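Sugar ABC transporter, sugar-binding protein (Streptococcus pneumoniae, PDB 2HEU) probably binds a sugar outside the cell and delivers it to its ABC transporter for uptake, as other extracellular solute-binding proteins do. Local coordinates at residues Y129-N134 / G274-P279; G179-A184 / K219-L224; G284-V289 / T355-V360. One frame throughout, in Å; residues are numbered along the deposited sequence. Where two conformers were deposited one is given.

Interaction 1: Y129-N134 / G274-P279; sequences YGIYYN and GTFMIP
I131 to Y133 pair with G274 to F276 in a small three-stranded antiparallel sheet, strand 129-134 in the middle and 273-276 at one edge. I131 N gives a nearly straight bond to F276 O (2.9 Å), and F276 N returns one to I131 O. Y133 and G274 form a second such pair, Y133 N lying 2.8 Å from G274 O. One face of the sheet carries I131, Y133 and F276. The F276 phenyl turns its face to I131, whose CB stands 3.6 Å from the ring centroid in a CH-pi contact. A chi1 of 73° sets CG of Y133 between its backbone N and carbonyl carbon; the ring has G274 N over one face, and a CB on G274 would run into CE1 of Y133, which suits glycine. CD1 of Y133 also reaches CD2 of F276 at 3.6 Å. On the other face, CG2 of T275 sits over the Y132 ring near its rim, 3.5 Å from CD1 of Y132. Past the paired residues, one water bridges Y129 O and I278 N. Strand 253-257 flanks 129-134 on its other edge, helix 260-265 packs against Y132, and helix 178-189 meets Y129 and I278.

Interaction 2: G179-A184 / K219-L224; sequences GYNQLA and KVMDIL
A184 and V220 bring the backbones of helices 178-189 and 212-222 together, with CA atoms 5.7 Å apart, while N181 and M221 stand further off. Small and beta-branched residues suit so close a passage: CB of A184 lies 3.7 Å from CG1 of V220, with no long chain to hold the backbones apart. One turn earlier, Y180 spans the gap. Its CG is anti to the backbone N (chi1 -172°), and the phenol reaches the backbone of the partner segment, where OH donates to V220 O at 2.8 Å. The hydroxyl stands 41° out of the carbonyl plane, and I223 N reaches the same oxygen from the opposite face at 3.2 Å, an i to i+3 bond. This buried carbonyl therefore has two donors, and the buried phenol spends its proton on it. L224, M221 and I223 pack around Y180 from the partner segment, beside V220. L224 lays CD1 over the centre of one ring face, a CH-pi contact 3.8 Å from the centroid. M221, bent at chi2 (-55°), puts SD at the ring edge, 3.7 Å from CD2 of Y180, in a Met-aromatic contact; the same sulfur lies 3.9 Å from CB of N181, whose side chain it crosses at about a right angle. I223 approaches the hydroxyl with CB, 3.6 Å from Y180 OH. Tyrosine suits this site by joining a broad apolar ring to one polar tip. Beyond the pair, helix 149-161 packs on I223 and holds K219 by salt bridges to D150 and E153, helix 370-382 borders N181 and M221, and Y129 of strand 129-134 touches Y180.

Interaction 3: G284-V289 / T355-V360; sequences GQSLTV and TDRHLV
S286 O receives R357 NE at 3.0 Å, close to the guanidinium plane, and R357 NH2 adds a weak, longer bond to the same oxygen. NH2 also donates to S286 OG at 2.8 Å, so the arginine grips serine side-on by its carbonyl and its hydroxyl together. A bend at chi3 (68°) turns NE out of line with the rest of the R357 chain. G284 O lies over the centre of one guanidinium face, probably an electrostatically favourable place; G284 itself has a positive phi (84°), which suits a residue without CB. Beyond this grip the two chains run as a short parallel sheet, 288-290 beside 358-360. T288 straddles the partner strand's H358: its N bonds R357 O at 2.9 Å, nearly straight, and its O accepts L359 N at 2.8 Å. T288 and H358 share one face, CG2 of the threonine lying 3.7 Å from CD2 of the imidazole, whose ND1 and NE2 bond F354 N and N127 O. L287 rests CD2 against CA of R357 (3.7 Å). A type I turn, T355 to H358, leads into strand 358-360; within it T355 OG1 accepts R357 N, an ST turn, and Y352 makes a cation-pi contact with R357.

Interactions 1 and 2 are buried, whereas interaction 3 is partly exposed at its 284-286 and arginine end, where charged and polar groups do the holding. Interaction 1 relies on antiparallel backbone bonds with aromatic packing, interaction 2 on one tyrosine between helices, and interaction 3 on parallel bonds plus a guanidinium grip. Helix 178-189 is common ground: L183, which takes no part in interaction 2, turns to Y129 and I278 of interaction 1 and to L287 and V289 of interaction 3. Strands 273-276 and 288-290 follow each other in the chain, and T288 OG1 probably hydrogen-bonds Y129 O (2.7 Å), tying the antiparallel sheet to the parallel pair.

Interaction 1: Y129-N134 / G274-P279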
loop_
_atom_site.group_PDB
_atom_site.type_symbol
_atom_site.label_atom_id
_atom_site.label_comp_id
_atom_site.label_asym_id
_atom_site.label_seq_id
_atom_site.Cartn_x
_atom_site.Cartn_y
_atom_site.Cartn_z
ATOM N N TYR A 129 5.275 2.338 1.305
ATOM C CA TYR A 129 6.298 2.187 0.273
ATOM C C TYR A 129 7.495 3.011 0.589
ATOM O O TYR A 129 7.405 4.141 1.101
ATOM C CB TYR A 129 5.698 2.632 -1.079
ATOM C CG TYR A 129 6.586 2.342 -2.273
ATOM C CD1 TYR A 129 6.361 1.224 -3.059
ATOM C CD2 TYR A 129 7.641 3.160 -2.604
ATOM C CE1 TYR A 129 7.199 0.915 -4.178
ATOM C CE2 TYR A 129 8.459 2.922 -3.675
ATOM C CZ TYR A 129 8.240 1.794 -4.490
ATOM O OH TYR A 129 9.029 1.608 -5.571
ATOM N N GLY A 130 8.663 2.511 0.285
ATOM C CA GLY A 130 9.886 3.296 0.467
ATOM C C GLY A 130 11.100 2.520 -0.034
ATOM O O GLY A 130 10.995 1.698 -0.937
ATOM N N ILE A 131 12.253 2.824 0.596
ATOM C CA ILE A 131 13.495 2.255 0.144
ATOM C C ILE A 131 14.020 1.320 1.242
ATOM O O ILE A 131 14.275 1.744 2.369
ATOM C CB ILE A 131 14.602 3.291 -0.166
ATOM C CG1 ILE A 131 14.038 4.420 -1.071
ATOM C CG2 ILE A 131 15.778 2.646 -0.767
ATOM C CD1 ILE A 131 13.564 3.976 -2.433
ATOM N N TYR A 132 14.146 0.021 0.905
ATOM C CA TYR A 132 14.899 -0.925 1.805
ATOM C C TYR A 132 16.341 -0.670 1.655
ATOM O O TYR A 132 16.851 -0.420 0.548
ATOM C CB TYR A 132 14.588 -2.382 1.366
ATOM C CG TYR A 132 13.171 -2.790 1.668
ATOM C CD1 TYR A 132 12.881 -3.400 2.892
ATOM C CD2 TYR A 132 12.138 -2.552 0.815
ATOM C CE1 TYR A 132 11.588 -3.796 3.204
ATOM C CE2 TYR A 132 10.855 -2.926 1.127
ATOM C CZ TYR A 132 10.589 -3.559 2.344
ATOM O OH TYR A 132 9.313 -3.965 2.683
ATOM N N TYR A 133 17.074 -0.738 2.796
ATOM C CA TYR A 133 18.521 -0.566 2.717
ATOM C C TYR A 133 19.188 -1.464 3.715
ATOM O O TYR A 133 18.615 -1.967 4.716
ATOM C CB TYR A 133 18.932 0.911 2.960
ATOM C CG TYR A 133 18.821 1.439 4.387
ATOM C CD1 TYR A 133 17.606 1.788 4.952
ATOM C CD2 TYR A 133 19.971 1.585 5.141
ATOM C CE1 TYR A 133 17.536 2.272 6.225
ATOM C CE2 TYR A 133 19.889 2.051 6.457
ATOM C CZ TYR A 133 18.669 2.410 6.984
ATOM O OH TYR A 133 18.607 2.876 8.265
ATOM N N ASN A 134 20.471 -1.709 3.453
ATOM C CA ASN A 134 21.317 -2.570 4.266
ATOM C C ASN A 134 22.036 -1.734 5.333
ATOM O O ASN A 134 22.980 -1.011 5.007
ATOM C CB ASN A 134 22.302 -3.250 3.340
ATOM C CG ASN A 134 23.229 -4.271 3.951
ATOM O OD1 ASN A 134 23.509 -5.337 3.255
ATOM N ND2 ASN A 134 23.674 -4.068 5.113
ATOM N N GLY A 274 16.934 -2.025 7.104
ATOM C CA GLY A 274 16.208 -0.836 7.420
ATOM C C GLY A 274 15.382 -0.390 6.244
ATOM O O GLY A 274 15.476 -0.930 5.120
ATOM N N THR A 275 14.556 0.627 6.485
ATOM C CA THR A 275 13.824 1.299 5.394
ATOM C C THR A 275 13.926 2.821 5.606
ATOM O O THR A 275 14.076 3.306 6.758
ATOM C CB THR A 275 12.350 0.848 5.349
ATOM O OG1 THR A 275 11.761 0.976 6.653
ATOM C CG2 THR A 275 12.197 -0.558 4.818
ATOM N N PHE A 276 13.808 3.545 4.533
ATOM C CA PHE A 276 13.676 4.976 4.634
ATOM C C PHE A 276 12.603 5.444 3.668
ATOM O O PHE A 276 12.277 4.833 2.645
ATOM C CB PHE A 276 14.996 5.741 4.485
ATOM C CG PHE A 276 15.709 5.621 3.159
ATOM C CD1 PHE A 276 15.400 6.467 2.085
ATOM C CD2 PHE A 276 16.792 4.734 2.975
ATOM C CE1 PHE A 276 16.152 6.433 0.908
ATOM C CE2 PHE A 276 17.522 4.691 1.826
ATOM C CZ PHE A 276 17.189 5.568 0.798
ATOM N N MET A 277 12.024 6.580 3.991
ATOM C CA MET A 277 11.040 7.241 3.125
ATOM C C MET A 277 11.797 7.968 2.004
ATOM O O MET A 277 12.836 8.594 2.225
ATOM C CB MET A 277 10.230 8.263 3.932
ATOM C CG MET A 277 9.374 7.564 4.990
ATOM S SD MET A 277 8.706 8.681 6.217
ATOM C CE MET A 277 7.514 9.279 5.173
ATOM N N ILE A 278 11.191 7.940 0.841
ATOM C CA ILE A 278 11.744 8.755 -0.258
ATOM C C ILE A 278 11.629 10.215 0.163
ATOM O O ILE A 278 10.612 10.733 0.565
ATOM C CB ILE A 278 10.945 8.486 -1.530
ATOM C CG1 ILE A 278 11.217 7.028 -1.999
ATOM C CG2 ILE A 278 11.307 9.489 -2.637
ATOM C CD1 ILE A 278 10.432 6.596 -3.226
ATOM N N PRO A 279 12.775 10.921 0.079
ATOM C CA PRO A 279 12.833 12.321 0.525
ATOM C C PRO A 279 12.105 13.215 -0.386
ATOM O O PRO A 279 11.884 12.948 -1.571
ATOM C CB PRO A 279 14.321 12.620 0.696
ATOM C CG PRO A 279 14.872 11.766 -0.390
ATOM C CD PRO A 279 14.151 10.478 -0.288
HETATM O O HOH W 1 8.727 6.615 1.064
HETATM O O HOH W 2 16.004 3.541 9.200
#

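Interaction 2: G179-A184 / K219-L224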
loop_
_atom_site.group_PDB
_atom_site.type_symbol
_atom_site.label_atom_id
_atom_site.label_comp_id
_atom_site.label_asym_id
_atom_site.label_seq_id
_atom_site.Cartn_x
_atom_site.Cartn_y
_atom_site.Cartn_z
ATOM N N GLY A 179 5.119 2.940 -6.656
ATOM C CA GLY A 179 5.231 3.809 -5.531
ATOM C C GLY A 179 6.311 4.840 -5.652
ATOM O O GLY A 179 6.188 5.973 -5.188
ATOM N N TYR A 180 7.434 4.494 -6.305
ATOM C CA TYR A 180 8.566 5.395 -6.459
ATOM C C TYR A 180 8.127 6.643 -7.243
ATOM O O TYR A 180 8.380 7.769 -6.822
ATOM C CB TYR A 180 9.718 4.679 -7.120
ATOM C CG TYR A 180 10.988 5.491 -7.148
ATOM C CD1 TYR A 180 11.974 5.353 -6.202
ATOM C CD2 TYR A 180 11.208 6.440 -8.134
ATOM C CE1 TYR A 180 13.109 6.142 -6.205
ATOM C CE2 TYR A 180 12.325 7.241 -8.165
ATOM C CZ TYR A 180 13.274 7.093 -7.202
ATOM O OH TYR A 180 14.409 7.865 -7.150
ATOM N N ASN A 181 7.522 6.428 -8.394
ATOM C CA ASN A 181 7.151 7.571 -9.233
ATOM C C ASN A 181 5.965 8.316 -8.652
ATOM O O ASN A 181 5.869 9.546 -8.777
ATOM C CB ASN A 181 6.949 7.135 -10.667
ATOM C CG ASN A 181 7.024 8.313 -11.659
ATOM O OD1 ASN A 181 7.565 9.382 -11.294
ATOM N ND2 ASN A 181 6.547 8.090 -12.856
ATOM N N GLN A 182 5.031 7.622 -8.010
ATOM C CA GLN A 182 3.961 8.381 -7.325
ATOM C C GLN A 182 4.559 9.307 -6.291
ATOM O O GLN A 182 4.096 10.450 -6.153
ATOM C CB GLN A 182 2.933 7.434 -6.712
ATOM C CG GLN A 182 2.139 6.699 -7.752
ATOM C CD GLN A 182 0.908 6.022 -7.200
ATOM O OE1 GLN A 182 0.424 6.362 -6.117
ATOM N NE2 GLN A 182 0.386 5.087 -7.950
ATOM N N LEU A 183 5.558 8.868 -5.559
ATOM C CA LEU A 183 6.216 9.687 -4.521
ATOM C C LEU A 183 7.103 10.781 -5.149
ATOM O O LEU A 183 7.237 11.858 -4.557
ATOM C CB LEU A 183 6.952 8.834 -3.543
ATOM C CG LEU A 183 6.030 8.031 -2.627
ATOM C CD1 LEU A 183 6.794 6.924 -1.896
ATOM C CD2 LEU A 183 5.341 8.923 -1.659
ATOM N N ALA A 184 7.677 10.520 -6.318
ATOM C CA ALA A 184 8.351 11.589 -7.061
ATOM C C ALA A 184 7.377 12.711 -7.328
ATOM O O ALA A 184 7.637 13.896 -7.039
ATOM C CB ALA A 184 8.923 11.012 -8.356
ATOM N N LYS A 219 14.003 14.625 -12.248
ATOM C CA LYS A 219 15.135 14.625 -11.341
ATOM C C LYS A 219 15.062 13.420 -10.396
ATOM O O LYS A 219 16.051 12.683 -10.209
ATOM C CB LYS A 219 15.180 15.916 -10.547
ATOM C CG LYS A 219 16.239 16.009 -9.491
ATOM C CD LYS A 219 16.131 17.290 -8.698
ATOM C CE LYS A 219 17.042 17.435 -7.514
ATOM N NZ LYS A 219 18.445 17.509 -7.879
ATOM N N VAL A 220 13.919 13.188 -9.799
ATOM C CA VAL A 220 13.771 12.060 -8.850
ATOM C C VAL A 220 13.922 10.721 -9.598
ATOM O O VAL A 220 14.616 9.798 -9.144
ATOM C CB VAL A 220 12.495 12.170 -8.060
ATOM C CG1 VAL A 220 12.355 10.969 -7.112
ATOM C CG2 VAL A 220 12.451 13.459 -7.260
ATOM N N MET A 221 13.276 10.581 -10.763
ATOM C CA MET A 221 13.438 9.374 -11.565
ATOM C C MET A 221 14.877 9.163 -11.977
ATOM O O MET A 221 15.345 7.996 -12.053
ATOM C CB MET A 221 12.534 9.410 -12.798
ATOM C CG MET A 221 11.064 9.220 -12.519
ATOM S SD MET A 221 10.635 7.727 -11.609
ATOM C CE MET A 221 11.482 6.470 -12.587
ATOM N N ASP A 222 15.618 10.243 -12.254
ATOM C CA ASP A 222 16.976 10.130 -12.693
ATOM C C ASP A 222 17.922 9.606 -11.654
ATOM O O ASP A 222 19.015 9.155 -11.984
ATOM C CB ASP A 222 17.499 11.468 -13.284
ATOM C CG ASP A 222 17.081 11.689 -14.693
ATOM O OD1 ASP A 222 16.663 10.745 -15.390
ATOM O OD2 ASP A 222 17.220 12.849 -15.181
ATOM N N ILE A 223 17.522 9.597 -10.372
ATOM C CA ILE A 223 18.344 8.925 -9.354
ATOM C C ILE A 223 18.559 7.467 -9.719
ATOM O O ILE A 223 19.602 6.884 -9.478
ATOM C CB ILE A 223 17.688 9.102 -7.965
ATOM C CG1 ILE A 223 17.664 10.579 -7.577
ATOM C CG2 ILE A 223 18.390 8.271 -6.900
ATOM C CD1 ILE A 223 16.825 10.930 -6.347
ATOM N N LEU A 224 17.510 6.855 -10.311
ATOM C CA LEU A 224 17.561 5.451 -10.744
ATOM C C LEU A 224 18.310 5.209 -12.010
ATOM O O LEU A 224 18.471 4.058 -12.443
ATOM C CB LEU A 224 16.135 4.880 -10.840
ATOM C CG LEU A 224 15.265 5.013 -9.617
ATOM C CD1 LEU A 224 13.920 4.324 -9.888
ATOM C CD2 LEU A 224 15.941 4.476 -8.348
#

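Interaction 3: G284-V289 / T355-V360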
loop_
_atom_site.group_PDB
_atom_site.type_symbol
_atom_site.label_atom_id
_atom_site.label_comp_id
_atom_site.label_asym_id
_atom_site.label_seq_id
_atom_site.Cartn_x
_atom_site.Cartn_y
_atom_site.Cartn_z
ATOM N N GLY A 284 12.272 17.260 6.079
ATOM C CA GLY A 284 10.980 17.224 6.666
ATOM C C GLY A 284 9.876 17.034 5.676
ATOM O O GLY A 284 8.718 17.001 6.041
ATOM N N GLN A 285 10.172 16.840 4.383
ATOM C CA GLN A 285 9.203 16.738 3.305
ATOM C C GLN A 285 9.034 15.300 2.785
ATOM O O GLN A 285 8.344 15.109 1.766
ATOM C CB GLN A 285 9.600 17.674 2.177
ATOM C CG GLN A 285 9.446 19.160 2.678
ATOM C CD GLN A 285 9.723 20.126 1.578
ATOM O OE1 GLN A 285 10.143 19.778 0.475
ATOM N NE2 GLN A 285 9.429 21.387 1.840
ATOM N N SER A 286 9.676 14.333 3.362
ATOM C CA SER A 286 9.541 12.980 2.884
ATOM C C SER A 286 8.148 12.467 3.047
ATOM O O SER A 286 7.404 12.855 3.952
ATOM C CB SER A 286 10.555 12.066 3.560
ATOM O OG SER A 286 10.209 11.969 4.956
ATOM N N LEU A 287 7.761 11.520 2.181
ATOM C CA LEU A 287 6.408 10.991 2.132
ATOM C C LEU A 287 6.466 9.479 1.924
ATOM O O LEU A 287 7.450 8.955 1.405
ATOM C CB LEU A 287 5.640 11.612 0.973
ATOM C CG LEU A 287 5.374 13.094 1.038
ATOM C CD1 LEU A 287 4.751 13.623 -0.225
ATOM C CD2 LEU A 287 4.462 13.477 2.266
ATOM N N THR A 288 5.382 8.814 2.289
ATOM C CA THR A 288 5.131 7.446 1.859
ATOM C C THR A 288 3.717 7.372 1.260
ATOM O O THR A 288 2.969 8.347 1.310
ATOM C CB THR A 288 5.400 6.444 2.995
ATOM O OG1 THR A 288 5.336 5.116 2.457
ATOM C CG2 THR A 288 4.419 6.531 4.129
ATOM N N VAL A 289 3.427 6.232 0.664
ATOM C CA VAL A 289 2.151 6.001 -0.015
ATOM C C VAL A 289 1.737 4.571 0.265
ATOM O O VAL A 289 2.567 3.698 0.411
ATOM C CB VAL A 289 2.282 6.261 -1.551
ATOM C CG1 VAL A 289 3.290 5.363 -2.223
ATOM C CG2 VAL A 289 0.925 6.205 -2.225
ATOM N N THR A 355 -0.622 9.384 8.954
ATOM C CA THR A 355 -0.577 10.830 9.097
ATOM C C THR A 355 -0.692 11.483 7.728
ATOM O O THR A 355 -0.816 10.768 6.718
ATOM C CB THR A 355 0.718 11.253 9.765
ATOM O OG1 THR A 355 1.808 11.204 8.768
ATOM C CG2 THR A 355 1.092 10.522 11.013
ATOM N N ASP A 356 -0.425 12.812 7.638
ATOM C CA ASP A 356 -0.500 13.568 6.380
ATOM C C ASP A 356 0.578 13.089 5.454
ATOM O O ASP A 356 0.479 13.225 4.232
ATOM C CB ASP A 356 -0.654 15.101 6.525
ATOM C CG ASP A 356 0.337 15.742 7.379
ATOM O OD1 ASP A 356 1.329 15.105 7.739
ATOM O OD2 ASP A 356 0.097 16.965 7.680
ATOM N N ARG A 357 1.578 12.444 5.997
ATOM C CA ARG A 357 2.704 12.042 5.196
ATOM C C ARG A 357 2.604 10.643 4.643
ATOM O O ARG A 357 3.508 10.196 3.972
ATOM C CB ARG A 357 4.006 12.220 5.969
ATOM C CG ARG A 357 4.260 13.714 6.262
ATOM C CD ARG A 357 5.378 13.960 7.257
ATOM N NE ARG A 357 6.701 13.607 6.743
ATOM C CZ ARG A 357 7.797 13.847 7.403
ATOM N NH1 ARG A 357 7.789 14.334 8.643
ATOM N NH2 ARG A 357 8.958 13.550 6.926
ATOM N N HIS A 358 1.459 9.976 4.835
ATOM C CA HIS A 358 1.172 8.631 4.342
ATOM C C HIS A 358 0.007 8.714 3.375
ATOM O O HIS A 358 -1.148 8.490 3.733
ATOM C CB HIS A 358 0.877 7.698 5.487
ATOM C CG HIS A 358 0.637 6.243 5.132
ATOM N ND1 HIS A 358 0.084 5.443 6.096
ATOM C CD2 HIS A 358 0.866 5.496 4.031
ATOM C CE1 HIS A 358 0.046 4.229 5.539
ATOM N NE2 HIS A 358 0.460 4.235 4.301
ATOM N N LEU A 359 0.338 8.970 2.125
ATOM C CA LEU A 359 -0.645 9.243 1.105
ATOM C C LEU A 359 -1.409 8.008 0.746
ATOM O O LEU A 359 -0.875 6.938 0.802
ATOM C CB LEU A 359 0.140 9.704 -0.095
ATOM C CG LEU A 359 0.474 11.174 -0.133
ATOM C CD1 LEU A 359 1.230 11.669 1.073
ATOM C CD2 LEU A 359 1.227 11.497 -1.384
ATOM N N VAL A 360 -2.676 8.150 0.302
ATOM C CA VAL A 360 -3.374 7.029 -0.343
ATOM C C VAL A 360 -2.835 6.956 -1.784
ATOM O O VAL A 360 -2.646 7.970 -2.477
ATOM C CB VAL A 360 -4.869 7.211 -0.337
ATOM C CG1 VAL A 360 -5.558 6.067 -1.037
ATOM C CG2 VAL A 360 -5.394 7.319 1.120
#